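Local structure of Rab GDP dissociation inhibitor alpha (Naegleria fowleri, 6C87) at residues 302-308 and 395-401; 75-81 and 353-359; 155-161 and 167-173. The protein probably binds prenylated, GDP-bound Rab GTPases, slowing their release of GDP and keeping them soluble for recycling between membranes. Residues are numbered along the deposited sequence.

Interaction 1 of 3, residues 302-308 and 395-401; sequences VRKTGKV and LDTYAPL
Residues 302-308 and 395-400 are extended antiparallel strands whose axes approach to 4.4 Å with 138° between their N-to-C directions, a strong twist away from 180°. Val302 faces Pro400 (CA-CA 4.1 Å), Lys304 faces Tyr398 (4.5 Å) and Lys307 faces Asp396 (4.4 Å), all non-hydrogen-bonded pairs. Arg303 and Ala399 form a hydrogen-bonded pair (Arg303 N to Ala399 O 3.0 Å, Ala399 N to Arg303 O 3.1 Å), as do Val308 and Leu395 (Val308 N to Leu395 O 2.9 Å, Leu395 N to Val308 O 3.0 Å). Between them the register slips by one residue: Thr305 N donates to Thr397 O (2.8 Å) and Thr397 N to Gly306 O (2.9 Å), so two residues oppose one, a beta bulge. Thr305 (phi/psi -110/-9) breaks the extended run, and Gly306 adopts 150/-159, angles at which a CB would jam against the preceding carbonyl. Both threonines take p rotamers, bringing Thr305 OG1 to 2.7 Å from Thr397 OG1 in a hydrogen bond. On the face bearing Lys304, Asp396 and Tyr398, Lys304 NZ makes a salt bridge to Asp396 OD1 (3.5 Å). Val302, its CA-to-CB bond sideways, packs CG2 on Tyr398 CD2 (3.9 Å). In the mixed sheet, strand 302-315 runs between strands 360-367 and 389-400, while Val302 and Pro400 both touch Ile411 of strand 409-411.

Interaction 2 of 3, residues 75-81 and 353-359; sequences GRSRDYN and HVAPNGK
Pro356, Tyr80 and Val354 lose the most surface where two loops run antiparallel past each other, with CA-CA distances of 5.1 Å for Asp79 to Pro356, 4.5 Å for Tyr80 to Ala355 and 4.4 Å for Asn81 to Val354. Pro356 (phi/psi -63/168, C-gamma exo) lies over one face of the Tyr80 ring: its CD is 3.3 Å from the ring centroid and 15° off the normal, a CH-pi contact. The adjacent CG of Pro356 meets Asp79 CB at 3.7 Å. Tyr80 follows a 3-10 turn at 77-79 and, with chi1 -74° and chi2 92°, sends its ring along the partner loop, CE2 reaching Ala355 CB at 4.2 Å and OH reaching Lys359 CG at 3.5 Å; the hydroxyl is hydrogen-bonded to the carbonyl of Leu74. Val354 supplies a polar link through its backbone: its O accepts from Asn81 N (2.9 Å) and also receives the CA-H of Tyr80 (CA to O 3.3 Å), while Asn81 ND2 (chi1 m) donates to His353 O at 3.0 Å. Beyond the proline the chain turns back, Lys359 N bonding to Pro356 O at 3.0 Å. Gly358, at phi/psi 88/2, holds the third position of this type II beta turn, which lies in the connection between antiparallel strands 343-349 and 360-367 of the mixed sheet; loop 75-81 packs against that connection through the CH-pi contact.

Interaction 3 of 3, residues 155-161 and 167-173; sequences YLYDYDQ and HQGFDCS
His167 opens the second segment and makes its most extensive contact. Its CA lies 6.3 Å from that of Tyr159, and although its CA-to-CB bond points away, chi1 -73° and chi2 -156° bring the imidazole over the Tyr159 ring in an offset stack, centroids 4.8 Å apart and planes at 22°. NE2 donates to Gln161 O at 3.0 Å and, weakly, to Asp160 O at 3.2 Å, both near the plane of the imidazole; the carbonyl O of His167 accepts from Tyr155 OH at 2.9 Å. Gln168 (50/46) and Gly169 (88/8) then form the middle of a type I' beta turn, closed by Phe170 N to His167 O at 3.2 Å. Gln168 CB lies 4.1 Å from Tyr155 CE1. Together these residues fold the chain leaving helix 143-157 back against that helix's end before helix 177-184 begins, in what is probably the helical domain of the GDI fold. Phe170 CB comes to 3.1 Å from Tyr155 OH, while its ring meets Tyr183 of helix 177-184 edge-to-face. Asp171 OD2 accepts from Ser173 N (3.1 Å) in an Asx turn, although the position of OD2 is less certain. Cys172 N donates to Tyr159 OH at 3.0 Å, and with chi1 -61° its SG sits over that ring, 3.6 Å from the centroid and 18° off the normal; the Cys172 side chain also touches Ala212 of helix 212-229 and Ile180 of helix 177-184.

Interaction 1 is a surface contact, with one buried residue among fourteen that touch; interactions 2 and 3 are partly buried. The first two share a framework: interaction 1 uses the start of strand 302-315, whereas Tyr80 and Lys359 of interaction 2 touch Ile314 near its other end, the nearest atoms of the two contacts being about 15 Å apart. Interaction 3 belongs to a helical region, its centre about 39 Å from that of interaction 1 and 48 Å from that of interaction 2. Chemistry follows place: a backbone ladder with a salt bridge at the surface joins strands, a proline-aromatic contact joins loops, and tyrosine, histidine and cysteine side chains close the loop that follows helix 143-157.

Interaction 1 of 3, residues 302-308 and 395-401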
# COMPACT_ATOMS: atom_id res chain seq x y z
N VAL A 302 -7.04 -24.00 -22.05
CA VAL A 302 -5.62 -24.01 -21.72
C VAL A 302 -4.84 -24.43 -22.96
O VAL A 302 -5.40 -24.89 -23.96
CB VAL A 302 -5.30 -24.94 -20.53
CG1 VAL A 302 -5.94 -24.40 -19.26
CG2 VAL A 302 -5.78 -26.36 -20.82
N ARG A 303 -3.52 -24.22 -22.90
CA ARG A 303 -2.59 -24.63 -23.94
C ARG A 303 -1.43 -25.37 -23.30
O ARG A 303 -1.01 -25.06 -22.18
CB ARG A 303 -2.07 -23.42 -24.73
CG ARG A 303 -1.34 -22.41 -23.86
CD ARG A 303 -0.65 -21.30 -24.64
NE ARG A 303 0.20 -20.49 -23.76
CZ ARG A 303 1.49 -20.71 -23.53
NH1 ARG A 303 2.12 -21.72 -24.14
NH2 ARG A 303 2.17 -19.93 -22.71
N LYS A 304 -0.90 -26.35 -24.03
CA LYS A 304 0.25 -27.10 -23.55
C LYS A 304 1.47 -26.19 -23.48
O LYS A 304 1.74 -25.43 -24.41
CB LYS A 304 0.55 -28.28 -24.47
CG LYS A 304 1.54 -29.28 -23.89
CD LYS A 304 1.47 -30.65 -24.55
CE LYS A 304 2.88 -31.25 -24.62
NZ LYS A 304 2.99 -32.52 -25.40
N THR A 305 2.18 -26.25 -22.36
CA THR A 305 3.41 -25.47 -22.23
C THR A 305 4.66 -26.34 -22.23
O THR A 305 5.76 -25.79 -22.31
CB THR A 305 3.38 -24.63 -20.95
OG1 THR A 305 3.29 -25.50 -19.82
CG2 THR A 305 2.20 -23.67 -20.98
N GLY A 306 4.53 -27.65 -22.18
CA GLY A 306 5.68 -28.53 -22.21
C GLY A 306 5.39 -29.81 -21.45
O GLY A 306 4.24 -30.19 -21.26
N LYS A 307 6.48 -30.46 -21.04
CA LYS A 307 6.44 -31.67 -20.24
C LYS A 307 7.43 -31.53 -19.09
O LYS A 307 8.41 -30.79 -19.16
CB LYS A 307 6.82 -32.92 -21.04
CG LYS A 307 5.82 -33.39 -22.06
CD LYS A 307 6.40 -34.59 -22.80
CE LYS A 307 5.37 -35.26 -23.68
NZ LYS A 307 5.67 -36.71 -23.76
N VAL A 308 7.16 -32.27 -18.02
CA VAL A 308 8.08 -32.36 -16.89
C VAL A 308 8.23 -33.84 -16.54
O VAL A 308 7.23 -34.53 -16.29
CB VAL A 308 7.59 -31.56 -15.67
CG1 VAL A 308 8.40 -31.90 -14.41
CG2 VAL A 308 7.63 -30.07 -15.98
N LEU A 395 4.63 -35.78 -17.02
CA LEU A 395 3.37 -35.05 -17.05
C LEU A 395 3.43 -33.92 -18.07
O LEU A 395 4.47 -33.27 -18.23
CB LEU A 395 3.05 -34.45 -15.68
CG LEU A 395 2.71 -35.40 -14.54
CD1 LEU A 395 2.56 -34.61 -13.24
CD2 LEU A 395 1.43 -36.18 -14.86
N ASP A 396 2.31 -33.68 -18.72
CA ASP A 396 2.15 -32.49 -19.55
C ASP A 396 1.82 -31.30 -18.66
O ASP A 396 1.10 -31.42 -17.66
CB ASP A 396 1.03 -32.72 -20.57
CG ASP A 396 1.37 -33.78 -21.60
OD1 ASP A 396 2.49 -33.76 -22.16
OD2 ASP A 396 0.53 -34.66 -21.86
N THR A 397 2.33 -30.13 -19.04
CA THR A 397 2.09 -28.90 -18.31
C THR A 397 1.22 -27.97 -19.15
O THR A 397 1.28 -27.98 -20.39
CB THR A 397 3.40 -28.21 -17.92
OG1 THR A 397 4.18 -27.93 -19.09
CG2 THR A 397 4.21 -29.13 -17.04
N TYR A 398 0.39 -27.18 -18.47
CA TYR A 398 -0.57 -26.33 -19.17
C TYR A 398 -0.65 -24.98 -18.49
O TYR A 398 -0.33 -24.82 -17.31
CB TYR A 398 -1.97 -26.95 -19.22
CG TYR A 398 -2.07 -28.26 -19.97
CD1 TYR A 398 -1.85 -29.47 -19.31
CD2 TYR A 398 -2.37 -28.28 -21.32
CE1 TYR A 398 -1.94 -30.67 -19.99
CE2 TYR A 398 -2.46 -29.48 -22.01
CZ TYR A 398 -2.25 -30.67 -21.34
OH TYR A 398 -2.34 -31.87 -22.02
N ALA A 399 -1.14 -24.01 -19.25
CA ALA A 399 -1.37 -22.66 -18.76
C ALA A 399 -2.64 -22.14 -19.43
O ALA A 399 -2.90 -22.46 -20.59
CB ALA A 399 -0.20 -21.72 -19.07
N PRO A 400 -3.42 -21.33 -18.71
CA PRO A 400 -4.69 -20.85 -19.28
C PRO A 400 -4.48 -19.83 -20.38
O PRO A 400 -3.48 -19.12 -20.43
CB PRO A 400 -5.40 -20.22 -18.07
CG PRO A 400 -4.28 -19.86 -17.14
CD PRO A 400 -3.24 -20.91 -17.32
N LEU A 401 -5.46 -19.77 -21.30
CA LEU A 401 -5.42 -18.81 -22.39
C LEU A 401 -5.78 -17.40 -21.92
O LEU A 401 -5.17 -16.42 -22.36
CB LEU A 401 -6.36 -19.25 -23.51
CG LEU A 401 -6.13 -20.62 -24.13
CD1 LEU A 401 -7.33 -21.04 -24.98
CD2 LEU A 401 -4.86 -20.62 -24.95
O HOH W 1 2.52 -24.12 -17.57

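Interaction 2 of 3, residues 75-81 and 353-359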
# COMPACT_ATOMS: atom_id res chain seq x y z
N GLY A 75 9.83 -52.50 2.55
CA GLY A 75 9.23 -52.12 3.81
C GLY A 75 7.72 -51.99 3.72
O GLY A 75 7.09 -52.31 2.71
N ARG A 76 7.14 -51.49 4.81
CA ARG A 76 5.69 -51.41 4.93
C ARG A 76 5.11 -50.39 3.97
O ARG A 76 5.50 -49.22 3.97
CB ARG A 76 5.28 -51.05 6.35
CG ARG A 76 5.07 -52.22 7.23
CD ARG A 76 4.33 -51.80 8.47
NE ARG A 76 2.89 -51.61 8.28
CZ ARG A 76 2.01 -52.60 8.19
NH1 ARG A 76 2.43 -53.86 8.24
NH2 ARG A 76 0.72 -52.34 8.02
N SER A 77 4.14 -50.82 3.16
CA SER A 77 3.55 -49.94 2.17
C SER A 77 2.96 -48.70 2.82
O SER A 77 3.13 -47.58 2.32
CB SER A 77 2.48 -50.69 1.38
OG SER A 77 1.68 -49.77 0.65
N ARG A 78 2.28 -48.87 3.95
CA ARG A 78 1.62 -47.75 4.59
C ARG A 78 2.59 -46.85 5.35
O ARG A 78 2.17 -45.81 5.86
CB ARG A 78 0.52 -48.26 5.52
N ASP A 79 3.87 -47.21 5.42
CA ASP A 79 4.89 -46.30 5.93
C ASP A 79 5.32 -45.25 4.91
O ASP A 79 6.07 -44.33 5.26
CB ASP A 79 6.12 -47.08 6.41
CG ASP A 79 5.91 -47.74 7.77
OD1 ASP A 79 4.88 -47.45 8.42
OD2 ASP A 79 6.78 -48.53 8.20
N TYR A 80 4.88 -45.37 3.66
CA TYR A 80 5.24 -44.43 2.60
C TYR A 80 4.14 -43.40 2.39
O TYR A 80 2.97 -43.75 2.27
CB TYR A 80 5.48 -45.16 1.28
CG TYR A 80 6.77 -45.93 1.19
CD1 TYR A 80 6.83 -47.27 1.55
CD2 TYR A 80 7.92 -45.32 0.71
CE1 TYR A 80 8.02 -47.98 1.44
CE2 TYR A 80 9.11 -46.01 0.59
CZ TYR A 80 9.16 -47.34 0.96
OH TYR A 80 10.35 -48.02 0.85
N ASN A 81 4.54 -42.13 2.29
CA ASN A 81 3.66 -41.02 1.92
C ASN A 81 4.39 -40.28 0.82
O ASN A 81 5.02 -39.25 1.05
CB ASN A 81 3.34 -40.09 3.12
CG ASN A 81 2.50 -40.77 4.18
OD1 ASN A 81 1.33 -41.08 3.97
ND2 ASN A 81 3.10 -41.01 5.34
N HIS A 353 8.61 -38.64 8.02
CA HIS A 353 7.58 -39.68 8.02
C HIS A 353 6.92 -39.84 6.66
O HIS A 353 5.70 -39.96 6.54
CB HIS A 353 6.52 -39.43 9.10
CG HIS A 353 7.01 -39.71 10.48
ND1 HIS A 353 7.38 -38.72 11.35
CD2 HIS A 353 7.24 -40.88 11.12
CE1 HIS A 353 7.79 -39.26 12.48
NE2 HIS A 353 7.72 -40.57 12.37
N VAL A 354 7.74 -39.82 5.61
CA VAL A 354 7.28 -40.16 4.27
C VAL A 354 7.82 -41.50 3.78
O VAL A 354 7.41 -41.96 2.70
CB VAL A 354 7.60 -39.03 3.27
CG1 VAL A 354 6.93 -37.74 3.73
CG2 VAL A 354 9.12 -38.82 3.13
N ALA A 355 8.72 -42.13 4.52
CA ALA A 355 9.30 -43.41 4.12
C ALA A 355 9.58 -44.21 5.37
O ALA A 355 9.77 -43.63 6.45
CB ALA A 355 10.58 -43.22 3.30
N PRO A 356 9.67 -45.54 5.27
CA PRO A 356 10.01 -46.35 6.44
C PRO A 356 11.40 -46.01 6.94
O PRO A 356 12.18 -45.31 6.30
CB PRO A 356 9.96 -47.80 5.92
CG PRO A 356 9.27 -47.74 4.61
CD PRO A 356 9.40 -46.35 4.07
N ASN A 357 11.70 -46.52 8.14
CA ASN A 357 13.02 -46.32 8.72
C ASN A 357 14.10 -46.93 7.84
O ASN A 357 14.02 -48.11 7.47
CB ASN A 357 13.08 -46.93 10.12
CG ASN A 357 13.09 -45.89 11.21
OD1 ASN A 357 13.73 -44.84 11.08
ND2 ASN A 357 12.43 -46.19 12.32
N GLY A 358 15.11 -46.13 7.52
CA GLY A 358 16.19 -46.55 6.65
C GLY A 358 15.94 -46.33 5.18
O GLY A 358 16.81 -46.65 4.36
N LYS A 359 14.80 -45.75 4.81
CA LYS A 359 14.47 -45.50 3.42
C LYS A 359 14.47 -44.01 3.13
O LYS A 359 14.17 -43.18 3.99
CB LYS A 359 13.11 -46.11 3.05
CG LYS A 359 13.09 -47.64 2.99
CD LYS A 359 14.01 -48.16 1.87
CE LYS A 359 13.63 -49.56 1.37
NZ LYS A 359 13.78 -50.64 2.39

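Interaction 3 of 3, residues 155-161 and 167-173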
# COMPACT_ATOMS: atom_id res chain seq x y z
N TYR A 155 30.57 -7.54 -1.21
CA TYR A 155 29.93 -6.28 -1.59
C TYR A 155 28.41 -6.36 -1.45
O TYR A 155 27.77 -5.41 -1.00
CB TYR A 155 30.33 -5.89 -3.01
CG TYR A 155 29.42 -4.84 -3.63
CD1 TYR A 155 29.44 -3.52 -3.20
CD2 TYR A 155 28.56 -5.18 -4.67
CE1 TYR A 155 28.61 -2.57 -3.77
CE2 TYR A 155 27.73 -4.23 -5.25
CZ TYR A 155 27.75 -2.93 -4.79
OH TYR A 155 26.93 -2.00 -5.37
N LEU A 156 27.81 -7.49 -1.85
CA LEU A 156 26.36 -7.60 -1.83
C LEU A 156 25.81 -7.66 -0.41
O LEU A 156 24.79 -7.03 -0.11
CB LEU A 156 25.90 -8.80 -2.66
CG LEU A 156 26.27 -8.73 -4.14
CD1 LEU A 156 25.96 -10.03 -4.86
CD2 LEU A 156 25.58 -7.55 -4.82
N TYR A 157 26.48 -8.40 0.48
CA TYR A 157 26.01 -8.49 1.85
C TYR A 157 26.26 -7.20 2.62
O TYR A 157 25.55 -6.92 3.60
CB TYR A 157 26.66 -9.67 2.57
N ASP A 158 27.24 -6.40 2.21
CA ASP A 158 27.51 -5.11 2.84
C ASP A 158 26.71 -3.98 2.23
O ASP A 158 26.81 -2.84 2.70
CB ASP A 158 29.00 -4.77 2.78
CG ASP A 158 29.82 -5.57 3.76
OD1 ASP A 158 29.22 -6.37 4.51
OD2 ASP A 158 31.05 -5.39 3.80
N TYR A 159 25.92 -4.25 1.18
CA TYR A 159 25.18 -3.18 0.53
C TYR A 159 24.06 -2.67 1.43
O TYR A 159 23.26 -3.45 1.95
CB TYR A 159 24.61 -3.66 -0.81
CG TYR A 159 23.97 -2.54 -1.60
CD1 TYR A 159 24.75 -1.70 -2.39
CD2 TYR A 159 22.60 -2.31 -1.56
CE1 TYR A 159 24.19 -0.66 -3.11
CE2 TYR A 159 22.03 -1.27 -2.28
CZ TYR A 159 22.83 -0.45 -3.06
OH TYR A 159 22.27 0.58 -3.78
N ASP A 160 24.01 -1.36 1.60
CA ASP A 160 22.94 -0.68 2.31
C ASP A 160 22.40 0.39 1.38
O ASP A 160 23.15 1.28 0.96
CB ASP A 160 23.46 -0.06 3.62
CG ASP A 160 22.37 0.59 4.46
OD1 ASP A 160 21.22 0.72 3.99
OD2 ASP A 160 22.67 0.98 5.61
N GLN A 161 21.12 0.29 1.03
CA GLN A 161 20.55 1.24 0.09
C GLN A 161 20.56 2.65 0.66
O GLN A 161 20.81 3.62 -0.07
CB GLN A 161 19.12 0.82 -0.28
CG GLN A 161 18.44 1.72 -1.30
CD GLN A 161 19.17 1.73 -2.63
OE1 GLN A 161 19.79 2.72 -3.01
NE2 GLN A 161 19.11 0.61 -3.34
N HIS A 167 27.62 1.82 -1.56
CA HIS A 167 27.20 1.68 -2.95
C HIS A 167 28.37 1.35 -3.87
O HIS A 167 28.23 0.51 -4.77
CB HIS A 167 26.49 2.95 -3.41
CG HIS A 167 25.12 3.13 -2.82
ND1 HIS A 167 24.14 3.88 -3.43
CD2 HIS A 167 24.57 2.63 -1.69
CE1 HIS A 167 23.04 3.85 -2.69
NE2 HIS A 167 23.28 3.10 -1.63
N GLN A 168 29.53 1.97 -3.64
CA GLN A 168 30.74 1.73 -4.43
C GLN A 168 30.48 1.81 -5.93
O GLN A 168 30.91 0.95 -6.71
CB GLN A 168 31.37 0.38 -4.06
CG GLN A 168 32.13 0.37 -2.75
CD GLN A 168 33.02 -0.84 -2.62
OE1 GLN A 168 33.60 -1.31 -3.60
NE2 GLN A 168 33.13 -1.37 -1.40
N GLY A 169 29.77 2.85 -6.34
CA GLY A 169 29.55 3.12 -7.75
C GLY A 169 28.35 2.44 -8.37
O GLY A 169 28.19 2.50 -9.60
N PHE A 170 27.50 1.79 -7.58
CA PHE A 170 26.31 1.13 -8.10
C PHE A 170 25.09 1.54 -7.29
O PHE A 170 25.17 1.72 -6.07
CB PHE A 170 26.47 -0.40 -8.04
CG PHE A 170 27.40 -0.95 -9.09
CD1 PHE A 170 26.99 -1.05 -10.40
CD2 PHE A 170 28.67 -1.37 -8.74
CE1 PHE A 170 27.84 -1.57 -11.36
CE2 PHE A 170 29.53 -1.89 -9.69
CZ PHE A 170 29.11 -1.99 -11.01
N ASP A 171 23.97 1.71 -7.98
CA ASP A 171 22.67 1.95 -7.34
C ASP A 171 21.82 0.72 -7.62
O ASP A 171 21.17 0.61 -8.66
CB ASP A 171 22.00 3.22 -7.87
CG ASP A 171 20.66 3.50 -7.21
OD1 ASP A 171 20.05 4.55 -7.52
OD2 ASP A 171 20.21 2.69 -6.37
N CYS A 172 21.82 -0.22 -6.67
CA CYS A 172 21.15 -1.50 -6.88
C CYS A 172 19.64 -1.37 -6.95
O CYS A 172 18.98 -2.32 -7.38
CB CYS A 172 21.56 -2.47 -5.78
SG CYS A 172 23.35 -2.80 -5.74
N SER A 173 19.07 -0.23 -6.55
CA SER A 173 17.65 0.01 -6.77
C SER A 173 17.35 0.21 -8.25
O SER A 173 16.22 -0.03 -8.69
CB SER A 173 17.19 1.22 -5.97
OG SER A 173 18.02 2.34 -6.23